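Local structure of extracellular invertase (Aspergillus kawachii, 5XH8) at residues N36-P42 with N365-L370. The protein probably hydrolyses sucrose as a GH32 beta-fructofuranosidase and, with high transfructosylation activity, transfers fructosyl groups to build fructooligosaccharides such as 1-kestose. Numbering follows the deposited sequence.
Sequences NGQIGDP and NWTGTL
Two segments, 36-42 and 365-370, run the same way, their end-to-end directions 26° apart; strand 37-42 lies beside 366-367 and 369-370, broken at G368. G37 is paired with W366 (CA-CA 3.9 Å) and Q38 with T367; beyond I39 and G368 the chains splay, until P42 CA and L370 CA stand 7.4 Å apart. Three backbone hydrogen bonds set this short parallel pairing: G37 N to N365 O (2.9 Å), T367 N to G37 O (3.0 Å) and I39 N to T367 O (3.0 Å). N365, with positive phi, leads out of helix 361-364. G37 also has positive phi (74/-159), which favours glycine, and at G368 (87/165) a CB would jam against T367 O.

Q38 (chi1 t) and T367 (m) share one face of the sheet, Q38 CG lying 3.9 Å from T367 CB. I39, extended tt, reaches across the widening gap, its CD1 meeting L370 CD2 at 3.6 Å; L370 (mt) also puts CD1 3.8 Å from P42 CB, filling the space where the backbones part. A water bridges the two backbones, 3.0 Å from G37 O and 2.8 Å from G368 O. W366 (chi1 p) swings its indole away from 36-42, NE1 hydrogen-bonding to F23 O and the ring taking a cation-pi contact from R27.

This parallel pair joins the first strand of the beta-propeller to a strand over 320 residues later, consistent with closure of the GH32 ring. D41 hydrogen-bonds a glycerol through OD2. Strand 54-60 pairs antiparallel with 37-47, strand 341-348 with 366-385, while W564 of strand 559-564 touches W366 and T369.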
ATOM      1  N   ASN A  36      14.992  30.470  -4.949  1.00 23.82           N
ATOM      2  CA  ASN A  36      14.577  30.625  -6.346  1.00 23.93           C
ATOM      3  C   ASN A  36      13.590  29.531  -6.678  1.00 23.44           C
ATOM      4  O   ASN A  36      13.284  28.703  -5.815  1.00 23.42           O
ATOM      5  CB  ASN A  36      15.793  30.503  -7.255  1.00 26.60           C
ATOM      6  CG  ASN A  36      16.583  29.228  -6.988  1.00 28.82           C
ATOM      7  OD1 ASN A  36      16.039  28.126  -6.916  1.00 27.31           O
ATOM      8  ND2 ASN A  36      17.861  29.389  -6.789  1.00 32.82           N
ATOM      9  N   GLY A  37      13.107  29.502  -7.925  1.00 20.67           N
ATOM     10  CA  GLY A  37      12.230  28.434  -8.372  1.00 20.87           C
ATOM     11  C   GLY A  37      10.814  28.542  -7.800  1.00 20.70           C
ATOM     12  O   GLY A  37      10.358  29.601  -7.367  1.00 19.84           O
ATOM     13  N   GLN A  38      10.115  27.424  -7.804  1.00 21.42           N
ATOM     14  CA  GLN A  38       8.662  27.417  -7.608  1.00 21.27           C
ATOM     15  C   GLN A  38       8.334  27.002  -6.176  1.00 21.40           C
ATOM     16  O   GLN A  38       8.997  26.121  -5.596  1.00 20.46           O
ATOM     17  CB  GLN A  38       8.014  26.444  -8.613  1.00 21.49           C
ATOM     18  CG  GLN A  38       6.487  26.483  -8.680  1.00 21.90           C
ATOM     19  CD  GLN A  38       5.809  25.471  -7.781  1.00 22.97           C
ATOM     20  OE1 GLN A  38       6.433  24.833  -6.911  1.00 23.07           O
ATOM     21  NE2 GLN A  38       4.522  25.298  -7.991  1.00 23.61           N
ATOM     22  N   ILE A  39       7.290  27.631  -5.648  1.00 20.99           N
ATOM     23  CA  ILE A  39       6.699  27.269  -4.399  1.00 20.51           C
ATOM     24  C   ILE A  39       5.274  26.830  -4.633  1.00 20.23           C
ATOM     25  O   ILE A  39       4.504  27.481  -5.390  1.00 20.56           O
ATOM     26  CB  ILE A  39       6.821  28.399  -3.335  1.00 21.27           C
ATOM     27  CG1 ILE A  39       6.352  27.871  -1.961  1.00 21.14           C
ATOM     28  CG2 ILE A  39       6.065  29.672  -3.759  1.00 21.52           C
ATOM     29  CD1 ILE A  39       6.570  28.813  -0.797  1.00 21.55           C
ATOM     30  N   GLY A  40       4.923  25.723  -3.964  1.00 19.10           N
ATOM     31  CA  GLY A  40       3.576  25.185  -3.962  1.00 19.68           C
ATOM     32  C   GLY A  40       2.970  25.301  -2.564  1.00 20.48           C
ATOM     33  O   GLY A  40       3.320  26.196  -1.814  1.00 20.27           O
ATOM     34  N   ASP A  41       2.084  24.363  -2.227  1.00 20.62           N
ATOM     35  CA  ASP A  41       1.321  24.377  -0.962  1.00 20.98           C
ATOM     36  C   ASP A  41       2.275  24.503   0.221  1.00 20.22           C
ATOM     37  O   ASP A  41       3.266  23.747   0.282  1.00 20.68           O
ATOM     38  CB  ASP A  41       0.574  23.057  -0.731  1.00 21.11           C
ATOM     39  CG  ASP A  41      -0.444  22.721  -1.795  1.00 22.35           C
ATOM     40  OD1 ASP A  41      -0.399  23.302  -2.895  1.00 22.10           O
ATOM     41  OD2 ASP A  41      -1.283  21.819  -1.526  1.00 21.32           O
ATOM     42  N   PRO A  42       1.992  25.417   1.169  1.00 18.76           N
ATOM     43  CA  PRO A  42       2.721  25.329   2.416  1.00 19.12           C
ATOM     44  C   PRO A  42       2.268  24.059   3.176  1.00 19.73           C
ATOM     45  O   PRO A  42       1.176  23.561   2.937  1.00 19.22           O
ATOM     46  CB  PRO A  42       2.316  26.604   3.149  1.00 19.42           C
ATOM     47  CG  PRO A  42       0.924  26.862   2.662  1.00 19.64           C
ATOM     48  CD  PRO A  42       0.942  26.452   1.220  1.00 19.06           C
ATOM     49  N   ASN A 365      12.692  33.126 -13.097  1.00 23.46           N
ATOM     50  CA  ASN A 365      13.395  32.095 -12.356  1.00 25.19           C
ATOM     51  C   ASN A 365      12.873  31.896 -10.918  1.00 24.35           C
ATOM     52  O   ASN A 365      13.599  31.384 -10.068  1.00 24.91           O
ATOM     53  CB  ASN A 365      14.912  32.329 -12.348  1.00 27.30           C
ATOM     54  CG  ASN A 365      15.693  31.081 -11.931  1.00 30.01           C
ATOM     55  OD1 ASN A 365      15.282  29.973 -12.200  1.00 32.20           O
ATOM     56  ND2 ASN A 365      16.795  31.270 -11.242  1.00 31.39           N
ATOM     57  N   TRP A 366      11.627  32.302 -10.666  1.00 23.59           N
ATOM     58  CA  TRP A 366      10.885  31.901  -9.478  1.00 22.92           C
ATOM     59  C   TRP A 366       9.404  32.044  -9.801  1.00 23.52           C
ATOM     60  O   TRP A 366       9.024  32.735 -10.752  1.00 21.62           O
ATOM     61  CB  TRP A 366      11.237  32.724  -8.229  1.00 23.44           C
ATOM     62  CG  TRP A 366      10.970  34.221  -8.358  1.00 23.58           C
ATOM     63  CD1 TRP A 366      11.831  35.164  -8.856  1.00 23.45           C
ATOM     64  CD2 TRP A 366       9.766  34.933  -7.997  1.00 23.29           C
ATOM     65  NE1 TRP A 366      11.246  36.411  -8.825  1.00 22.37           N
ATOM     66  CE2 TRP A 366       9.978  36.302  -8.320  1.00 23.06           C
ATOM     67  CE3 TRP A 366       8.546  34.555  -7.431  1.00 23.21           C
ATOM     68  CZ2 TRP A 366       9.014  37.284  -8.106  1.00 22.97           C
ATOM     69  CZ3 TRP A 366       7.591  35.545  -7.182  1.00 23.18           C
ATOM     70  CH2 TRP A 366       7.830  36.895  -7.542  1.00 23.53           C
ATOM     71  N   THR A 367       8.586  31.359  -9.009  1.00 22.78           N
ATOM     72  CA  THR A 367       7.153  31.273  -9.237  1.00 22.97           C
ATOM     73  C   THR A 367       6.461  31.060  -7.904  1.00 22.63           C
ATOM     74  O   THR A 367       6.743  30.080  -7.212  1.00 22.00           O
ATOM     75  CB  THR A 367       6.790  30.082 -10.149  1.00 22.93           C
ATOM     76  OG1 THR A 367       7.534  30.142 -11.363  1.00 23.06           O
ATOM     77  CG2 THR A 367       5.303  30.077 -10.463  1.00 23.56           C
ATOM     78  N   GLY A 368       5.551  31.977  -7.562  1.00 22.17           N
ATOM     79  CA  GLY A 368       4.775  31.895  -6.356  1.00 22.70           C
ATOM     80  C   GLY A 368       5.397  32.490  -5.095  1.00 23.06           C
ATOM     81  O   GLY A 368       6.613  32.744  -5.003  1.00 21.61           O
ATOM     82  N   THR A 369       4.534  32.668  -4.102  1.00 21.57           N
ATOM     83  CA  THR A 369       4.951  33.062  -2.772  1.00 21.89           C
ATOM     84  C   THR A 369       3.924  32.553  -1.782  1.00 21.68           C
ATOM     85  O   THR A 369       2.812  32.196  -2.186  1.00 20.98           O
ATOM     86  CB  THR A 369       5.071  34.595  -2.662  1.00 21.74           C
ATOM     87  OG1 THR A 369       5.646  34.955  -1.406  1.00 21.54           O
ATOM     88  CG2 THR A 369       3.716  35.267  -2.802  1.00 22.54           C
ATOM     89  N   LEU A 370       4.307  32.499  -0.501  1.00 21.27           N
ATOM     90  CA  LEU A 370       3.324  32.436   0.558  1.00 22.03           C
ATOM     91  C   LEU A 370       2.950  33.865   0.901  1.00 22.80           C
ATOM     92  O   LEU A 370       3.765  34.795   0.733  1.00 20.91           O
ATOM     93  CB  LEU A 370       3.882  31.752   1.814  1.00 22.46           C
ATOM     94  CG  LEU A 370       4.399  30.325   1.668  1.00 22.89           C
ATOM     95  CD1 LEU A 370       4.619  29.685   3.038  1.00 24.74           C
ATOM     96  CD2 LEU A 370       3.457  29.486   0.829  1.00 23.05           C
TER
HETATM   97  O   HOH W   1       9.034  31.323  -5.327  1.00 21.35           O